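Local coordinates for sugar kinase, pfkB family (PDB 2AJR), which probably phosphorylates a phosphorylated sugar such as fructose 1-phosphate with ATP, as a possible 1-phosphofructokinase of the pfkB carbohydrate kinase family, at the interface of chains A and B. Coordinates in Å, arbitrary orientation; residue numbers count along the deposited sequence, not the author numbering. Chains: chain A/B, sugar kinase, pfkB family.

Contacts 1, 2 and 3 are patches of one interface that is two-fold overall. Contact 1 straddles the axis, where strands 22-28 and 105-112 of both chains meet, though its two Arg25 side chains are not posed alike. Contact 2 is centred about 11 Å from contact 1, between the centres of their C-alpha atoms, and shares A:Phe123, whose ring both use. Contact 3 lies about 18 Å from contact 1 and 22 Å from contact 2 by the same measure, on strand 117-122, which leads to A:Phe123. The pairing resembles the lid-to-lid dimers of the pfkB family, though the structure alone does not prove it.

Contact 1: the interface of chains A and B. Residues chain A 25, 78, 104, 106, 108, 123; chain B 25, 27, 46, 106, 108.
A:Glu106 and B:Arg25 carry the polar core of this patch. The terminal nitrogen B:Arg25 NH2 donates to the backbone oxygen A:Glu106 O at 3.1 Å, in the carbonyl plane and on a lone pair, with the acceptor almost in the guanidinium plane. B:Arg25 NH1 forms a salt bridge to the carboxylate oxygen A:Glu106 OE1, also 3.1 Å, without its N-H pointing there. A:Glu106 N donates to the hydroxyl B:Thr46 OG1 (3.1 Å), tying both backbone polar atoms of this residue to chain B. With CG anti to the backbone N (chi1 -178° in A, -170° in B), the two Glu106 chains extend tip to tip; their carboxylates are nearly coplanar, and A:Glu106 OE1 comes 2.9 Å from B:Glu106 OE2, a close approach of two acceptors that would be eased by a shared proton, which the structure does not show. A:Arg25 NE makes a salt bridge to B:Glu106 OE1 (3.5 Å) and a weak bond to A:Glu106 OE2, and would probably offset the repulsion.

B:Arg25 NH2 also sits over the centre of one face of A:Phe123, 3.1 Å from the ring centroid, a cation-pi contact, while B:Ile27 CG1 meets the ring edge. An alanine in place of A:Phe123 would probably leave this guanidinium without its aromatic support and open a gap beside B:Ile27. A:Ile108 CD1 touches B:Ile27 CD1 (3.5 Å) and B:Ile108 CD1. In the deposited pair the patch joins the copies near the axis, and may do so in a biological dimer.

Contact 2: the interface of chains A and B. Residues chain A 123-127, 158; chain B 40-42, 44-45.
B:Lys45 reaches across to the A:Gly125 to A:Asp127 turn and A:Pro158. From CB its chain bends at chi2 (35°), runs straight through chi3, then bends again at chi4. CB and CG serve as the stem; B:Lys45 CD passes 3.8 Å from the backbone oxygen A:Gly125 O. CE touches both that oxygen and the carboxylate oxygen A:Asp127 OD1. At the tip the ammonium nitrogen B:Lys45 NZ donates to A:Gly125 O at 2.7 Å, in the carbonyl plane. B:Lys45 NZ also donates to A:Asp127 OD1 at 3.1 Å, a salt bridge in which the lysine crosses the aspartate at about a right angle and meets the oxygen from above the carboxylate plane. Within chain B, B:Lys45 NZ donates to B:Asp42 O, 2.7 Å away and almost in line with the carbonyl bond, which steadies the tip. A:Pro158 CG abuts B:Lys45 NZ at 3.6 Å, end to end.

Beside this grip, A:Pro124 packs its ring against the loop of chain B: A:Pro124 CB rests on B:Asp42 CA (3.7 Å), while CD nears the backbone oxygen B:Ser44 O. The carboxylate oxygen B:Asp42 OD2 lies against A:Pro158 CB and CG, the side chains crossing at a slant. B:Ile40 CG1 lies 4.0 Å from the centroid of A:Phe123, over the face opposite the one that takes the guanidinium.

In the fold, the loop between strand 117-122 and helix 130-144, with A:Pro158 from after strand 149-153, meets the chain B loop between strands 37-39 and 46-51.

Contact 3: the interface of chains A and B. Residues chain A 116-119; chain B 34-36.
Strand 117-122 of chain A presents its first residues to the loop of chain B that precedes strand 37-39, a strand-to-loop contact. The hydroxyl A:Thr119 OG1 accepts the backbone N-H of B:Asn35; B:Asn35 N and A:Thr119 OG1 are 2.8 Å apart and the bond is almost straight, 175° at the hydrogen. Chi1 of -50° puts this hydroxyl beside its own backbone N and anti to the carbonyl carbon, turned toward the loop, where B:Val34 CA also lies 3.4 Å from A:Thr119 OG1.

The side chain of B:Asn35, with CG anti to its backbone N (chi1 -157°), lies obliquely against A:Thr117. The amide carbon B:Asn35 CG is 3.8 Å from A:Thr117 CB, and the methyl CG2 of the threonine packs against the same carbon. The amide oxygen B:Asn35 OD1 takes a weak hydrogen bond from A:Ile118 N at 3.4 Å. B:Val34 CG1 meets A:Thr117 at about a right angle, 4.0 Å from A:Thr117 CB. The backbone of B:Asn35 grips A:Thr119, while its side chain adds a weaker bond to A:Ile118.

In the fold, the loop joins strands 22-28 and 37-39 of chain B, and the strand of chain A begins just after the turn that follows strand 105-112.

Contact 1: the interface of chains A and B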
loop_
_atom_site.group_PDB
_atom_site.type_symbol
_atom_site.label_atom_id
_atom_site.label_comp_id
_atom_site.label_asym_id
_atom_site.label_seq_id
_atom_site.Cartn_x
_atom_site.Cartn_y
_atom_site.Cartn_z
ATOM N N ARG A 25 -3.529 -5.414 -2.985
ATOM C CA ARG A 25 -3.544 -4.285 -3.889
ATOM C C ARG A 25 -2.626 -4.554 -5.066
ATOM O O ARG A 25 -1.400 -4.481 -4.939
ATOM C CB ARG A 25 -3.110 -3.007 -3.189
ATOM C CG ARG A 25 -3.113 -1.798 -4.166
ATOM C CD ARG A 25 -3.567 -0.514 -3.509
ATOM N NE ARG A 25 -5.013 -0.475 -3.277
ATOM C CZ ARG A 25 -5.936 -0.223 -4.208
ATOM N NH1 ARG A 25 -5.600 0.014 -5.473
ATOM N NH2 ARG A 25 -7.213 -0.206 -3.864
HETATM N N MSE A 78 -8.927 -2.521 7.679
HETATM C CA MSE A 78 -8.686 -3.423 6.576
HETATM C C MSE A 78 -9.563 -4.655 6.738
HETATM O O MSE A 78 -10.107 -5.194 5.762
HETATM C CB MSE A 78 -7.214 -3.825 6.536
HETATM C CG MSE A 78 -6.242 -2.658 6.341
HETATM SE SE MSE A 78 -6.593 -1.604 4.729
HETATM C CE MSE A 78 -7.579 -0.095 5.423
ATOM N N THR A 104 -5.779 -6.141 9.636
ATOM C CA THR A 104 -5.553 -7.123 8.606
ATOM C C THR A 104 -4.563 -6.532 7.598
ATOM O O THR A 104 -4.681 -5.379 7.207
ATOM C CB THR A 104 -6.847 -7.496 7.899
ATOM O OG1 THR A 104 -7.683 -8.232 8.803
ATOM C CG2 THR A 104 -6.548 -8.356 6.650
ATOM N N GLU A 106 -2.394 -5.368 4.372
ATOM C CA GLU A 106 -2.607 -5.086 2.965
ATOM C C GLU A 106 -1.289 -5.407 2.288
ATOM O O GLU A 106 -0.273 -4.810 2.622
ATOM C CB GLU A 106 -3.019 -3.632 2.719
ATOM C CG GLU A 106 -3.304 -3.318 1.219
ATOM C CD GLU A 106 -3.677 -1.841 0.905
ATOM O OE1 GLU A 106 -3.118 -0.921 1.542
ATOM O OE2 GLU A 106 -4.512 -1.603 -0.010
ATOM N N ILE A 108 0.999 -5.715 -1.332
ATOM C CA ILE A 108 1.124 -4.944 -2.568
ATOM C C ILE A 108 1.844 -5.764 -3.633
ATOM O O ILE A 108 2.901 -6.317 -3.377
ATOM C CB ILE A 108 1.866 -3.614 -2.305
ATOM C CG1 ILE A 108 0.994 -2.710 -1.413
ATOM C CG2 ILE A 108 2.203 -2.928 -3.608
ATOM C CD1 ILE A 108 1.690 -1.508 -0.865
ATOM N N PHE A 123 3.166 -7.927 3.975
ATOM C CA PHE A 123 3.157 -7.488 5.340
ATOM C C PHE A 123 2.834 -8.651 6.253
ATOM O O PHE A 123 2.230 -9.621 5.841
ATOM C CB PHE A 123 2.177 -6.305 5.485
ATOM C CG PHE A 123 2.799 -4.990 5.072
ATOM C CD1 PHE A 123 3.011 -4.703 3.734
ATOM C CD2 PHE A 123 3.241 -4.085 6.027
ATOM C CE1 PHE A 123 3.609 -3.514 3.356
ATOM C CE2 PHE A 123 3.833 -2.890 5.650
ATOM C CZ PHE A 123 4.032 -2.614 4.318
ATOM N N ARG B 25 1.030 5.608 2.603
ATOM C CA ARG B 25 1.521 4.287 3.017
ATOM C C ARG B 25 3.018 4.243 2.765
ATOM O O ARG B 25 3.449 4.100 1.623
ATOM C CB ARG B 25 0.843 3.198 2.199
ATOM C CG ARG B 25 1.152 1.781 2.633
ATOM C CD ARG B 25 0.038 1.197 3.450
ATOM N NE ARG B 25 0.451 -0.058 4.059
ATOM C CZ ARG B 25 0.342 -1.252 3.483
ATOM N NH1 ARG B 25 -0.171 -1.381 2.261
ATOM N NH2 ARG B 25 0.747 -2.332 4.141
ATOM N N ILE B 27 6.654 2.509 3.226
ATOM C CA ILE B 27 7.163 1.158 3.336
ATOM C C ILE B 27 8.655 1.283 3.262
ATOM O O ILE B 27 9.163 1.909 2.337
ATOM C CB ILE B 27 6.658 0.296 2.194
ATOM C CG1 ILE B 27 5.119 0.310 2.155
ATOM C CG2 ILE B 27 7.183 -1.105 2.317
ATOM C CD1 ILE B 27 4.534 -0.299 0.878
ATOM N N THR B 46 0.723 -3.028 8.965
ATOM C CA THR B 46 -0.026 -2.270 7.954
ATOM C C THR B 46 -0.598 -1.022 8.608
ATOM O O THR B 46 -1.413 -1.106 9.530
ATOM C CB THR B 46 -1.143 -3.117 7.320
ATOM O OG1 THR B 46 -0.541 -4.134 6.515
ATOM C CG2 THR B 46 -2.100 -2.251 6.444
ATOM N N GLU B 106 -5.261 6.611 -1.762
ATOM C CA GLU B 106 -4.073 6.080 -1.074
ATOM C C GLU B 106 -2.836 6.419 -1.925
ATOM O O GLU B 106 -2.907 6.422 -3.154
ATOM C CB GLU B 106 -4.199 4.567 -0.902
ATOM C CG GLU B 106 -3.143 3.947 0.015
ATOM C CD GLU B 106 -3.187 2.404 0.064
ATOM O OE1 GLU B 106 -3.929 1.767 -0.748
ATOM O OE2 GLU B 106 -2.449 1.837 0.919
ATOM N N ILE B 108 1.369 5.324 -2.146
ATOM C CA ILE B 108 2.393 4.406 -1.665
ATOM C C ILE B 108 3.758 5.010 -1.889
ATOM O O ILE B 108 4.076 5.479 -2.991
ATOM C CB ILE B 108 2.318 3.067 -2.403
ATOM C CG1 ILE B 108 0.944 2.427 -2.166
ATOM C CG2 ILE B 108 3.435 2.134 -1.955
ATOM C CD1 ILE B 108 0.669 1.221 -3.033
#

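Contact 2: the interface of chains A and B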
loop_
_atom_site.group_PDB
_atom_site.type_symbol
_atom_site.label_atom_id
_atom_site.label_comp_id
_atom_site.label_asym_id
_atom_site.label_seq_id
_atom_site.Cartn_x
_atom_site.Cartn_y
_atom_site.Cartn_z
ATOM N N PHE A 123 3.166 -7.927 3.975
ATOM C CA PHE A 123 3.157 -7.488 5.340
ATOM C C PHE A 123 2.834 -8.651 6.253
ATOM O O PHE A 123 2.230 -9.621 5.841
ATOM C CB PHE A 123 2.177 -6.305 5.485
ATOM C CG PHE A 123 2.799 -4.990 5.072
ATOM C CD1 PHE A 123 3.011 -4.703 3.734
ATOM C CD2 PHE A 123 3.241 -4.085 6.027
ATOM C CE1 PHE A 123 3.609 -3.514 3.356
ATOM C CE2 PHE A 123 3.833 -2.890 5.650
ATOM C CZ PHE A 123 4.032 -2.614 4.318
ATOM N N PRO A 124 3.267 -8.572 7.504
ATOM C CA PRO A 124 3.215 -9.761 8.348
ATOM C C PRO A 124 1.840 -10.102 8.913
ATOM O O PRO A 124 1.606 -11.252 9.252
ATOM C CB PRO A 124 4.168 -9.395 9.489
ATOM C CG PRO A 124 4.036 -7.917 9.609
ATOM C CD PRO A 124 3.835 -7.406 8.212
ATOM N N GLY A 125 0.957 -9.116 9.061
ATOM C CA GLY A 125 -0.325 -9.336 9.717
ATOM C C GLY A 125 -0.308 -8.883 11.164
ATOM O O GLY A 125 0.742 -8.580 11.701
ATOM N N PRO A 126 -1.480 -8.875 11.815
ATOM C CA PRO A 126 -1.605 -8.404 13.199
ATOM C C PRO A 126 -1.085 -9.405 14.216
ATOM O O PRO A 126 -1.076 -10.595 13.951
ATOM C CB PRO A 126 -3.112 -8.279 13.383
ATOM C CG PRO A 126 -3.658 -9.341 12.497
ATOM C CD PRO A 126 -2.767 -9.371 11.289
ATOM N N ASP A 127 -0.670 -8.907 15.373
ATOM C CA ASP A 127 -0.426 -9.755 16.534
ATOM C C ASP A 127 -1.742 -10.335 17.019
ATOM O O ASP A 127 -2.678 -9.594 17.302
ATOM C CB ASP A 127 0.167 -8.951 17.704
ATOM C CG ASP A 127 1.655 -8.713 17.582
ATOM O OD1 ASP A 127 2.256 -9.034 16.538
ATOM O OD2 ASP A 127 2.220 -8.171 18.553
ATOM N N PRO A 158 1.808 -13.254 13.389
ATOM C CA PRO A 158 2.669 -13.196 14.564
ATOM C C PRO A 158 1.909 -13.407 15.870
ATOM O O PRO A 158 0.772 -12.960 16.008
ATOM C CB PRO A 158 3.254 -11.770 14.527
ATOM C CG PRO A 158 3.085 -11.299 13.180
ATOM C CD PRO A 158 1.964 -12.067 12.532
ATOM N N ILE B 40 8.063 -8.056 4.875
ATOM C CA ILE B 40 8.280 -7.062 5.908
ATOM C C ILE B 40 8.322 -7.737 7.281
ATOM O O ILE B 40 7.630 -8.736 7.512
ATOM C CB ILE B 40 7.151 -6.020 5.892
ATOM C CG1 ILE B 40 7.141 -5.256 4.551
ATOM C CG2 ILE B 40 7.286 -5.023 7.058
ATOM C CD1 ILE B 40 8.505 -4.641 4.107
ATOM N N ASN B 41 9.141 -7.186 8.183
ATOM C CA ASN B 41 9.386 -7.780 9.497
ATOM C C ASN B 41 8.147 -7.676 10.374
ATOM O O ASN B 41 7.372 -6.738 10.256
ATOM C CB ASN B 41 10.673 -7.203 10.153
ATOM C CG ASN B 41 10.409 -6.232 11.316
ATOM O OD1 ASN B 41 10.575 -6.601 12.491
ATOM N ND2 ASN B 41 10.043 -4.986 11.000
ATOM N N ASP B 42 7.961 -8.663 11.238
ATOM C CA ASP B 42 6.741 -8.799 12.018
ATOM C C ASP B 42 6.269 -7.571 12.773
ATOM O O ASP B 42 5.071 -7.452 13.037
ATOM C CB ASP B 42 6.889 -9.944 12.988
ATOM C CG ASP B 42 6.881 -11.276 12.288
ATOM O OD1 ASP B 42 7.165 -11.287 11.063
ATOM O OD2 ASP B 42 6.595 -12.297 12.955
ATOM N N SER B 44 6.715 -4.211 11.746
ATOM C CA SER B 44 6.165 -3.094 10.964
ATOM C C SER B 44 4.778 -3.532 10.461
ATOM O O SER B 44 4.662 -4.384 9.579
ATOM C CB SER B 44 7.082 -2.675 9.817
ATOM O OG SER B 44 8.435 -2.780 10.180
ATOM N N LYS B 45 3.737 -2.972 11.069
ATOM C CA LYS B 45 2.335 -3.326 10.794
ATOM C C LYS B 45 1.734 -2.493 9.643
ATOM O O LYS B 45 2.177 -1.391 9.373
ATOM C CB LYS B 45 1.519 -3.098 12.066
ATOM C CG LYS B 45 1.262 -4.316 12.956
ATOM C CD LYS B 45 2.356 -5.355 13.037
ATOM C CE LYS B 45 1.965 -6.445 14.036
ATOM N NZ LYS B 45 2.452 -7.806 13.704
#

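Contact 3: the interface of chains A and B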
loop_
_atom_site.group_PDB
_atom_site.type_symbol
_atom_site.label_atom_id
_atom_site.label_comp_id
_atom_site.label_asym_id
_atom_site.label_seq_id
_atom_site.Cartn_x
_atom_site.Cartn_y
_atom_site.Cartn_z
ATOM N N LYS A 116 7.717 -8.805 -17.836
ATOM C CA LYS A 116 7.353 -9.978 -17.024
ATOM C C LYS A 116 7.972 -9.917 -15.629
ATOM O O LYS A 116 8.860 -10.701 -15.306
ATOM C CB LYS A 116 7.741 -11.295 -17.727
ATOM C CG LYS A 116 7.360 -11.384 -19.208
ATOM C CD LYS A 116 5.858 -11.412 -19.409
ATOM C CE LYS A 116 5.459 -11.419 -20.894
ATOM N NZ LYS A 116 4.004 -11.064 -21.039
ATOM N N THR A 117 7.513 -8.974 -14.811
ATOM C CA THR A 117 7.996 -8.871 -13.422
ATOM C C THR A 117 6.853 -8.659 -12.422
ATOM O O THR A 117 5.882 -7.982 -12.727
ATOM C CB THR A 117 9.073 -7.752 -13.251
ATOM O OG1 THR A 117 8.467 -6.461 -13.338
ATOM C CG2 THR A 117 10.186 -7.877 -14.315
ATOM N N ILE A 118 6.973 -9.309 -11.265
ATOM C CA ILE A 118 6.140 -9.072 -10.089
ATOM C C ILE A 118 7.118 -8.618 -8.993
ATOM O O ILE A 118 8.075 -9.336 -8.632
ATOM C CB ILE A 118 5.377 -10.359 -9.562
ATOM C CG1 ILE A 118 4.856 -11.228 -10.699
ATOM C CG2 ILE A 118 4.158 -9.998 -8.690
ATOM C CD1 ILE A 118 4.040 -12.505 -10.224
ATOM N N THR A 119 6.901 -7.412 -8.493
ATOM C CA THR A 119 7.560 -6.937 -7.293
ATOM C C THR A 119 6.466 -7.001 -6.235
ATOM O O THR A 119 5.413 -6.371 -6.396
ATOM C CB THR A 119 8.044 -5.523 -7.496
ATOM O OG1 THR A 119 8.771 -5.477 -8.718
ATOM C CG2 THR A 119 8.923 -5.065 -6.354
ATOM N N VAL B 34 13.173 -4.277 -8.379
ATOM C CA VAL B 34 12.113 -4.818 -9.172
ATOM C C VAL B 34 12.218 -6.332 -9.166
ATOM O O VAL B 34 13.316 -6.879 -9.118
ATOM C CB VAL B 34 12.209 -4.242 -10.605
ATOM C CG1 VAL B 34 11.707 -5.225 -11.658
ATOM C CG2 VAL B 34 11.459 -2.952 -10.679
ATOM N N ASN B 35 11.070 -7.001 -9.178
ATOM C CA ASN B 35 10.982 -8.449 -9.457
ATOM C C ASN B 35 11.345 -9.375 -8.291
ATOM O O ASN B 35 11.712 -10.516 -8.493
ATOM C CB ASN B 35 11.800 -8.825 -10.709
ATOM C CG ASN B 35 11.320 -10.113 -11.365
ATOM O OD1 ASN B 35 10.182 -10.541 -11.195
ATOM N ND2 ASN B 35 12.200 -10.741 -12.112
ATOM N N ARG B 36 11.213 -8.894 -7.065
ATOM C CA ARG B 36 11.461 -9.740 -5.891
ATOM C C ARG B 36 10.283 -9.630 -4.917
ATOM O O ARG B 36 9.537 -8.655 -4.961
ATOM C CB ARG B 36 12.788 -9.356 -5.209
ATOM C CG ARG B 36 13.963 -9.091 -6.167
ATOM C CD ARG B 36 15.324 -9.499 -5.567
ATOM N NE ARG B 36 15.568 -8.886 -4.248
ATOM C CZ ARG B 36 16.494 -7.960 -3.968
ATOM N NH1 ARG B 36 17.326 -7.497 -4.907
ATOM N NH2 ARG B 36 16.595 -7.490 -2.717
#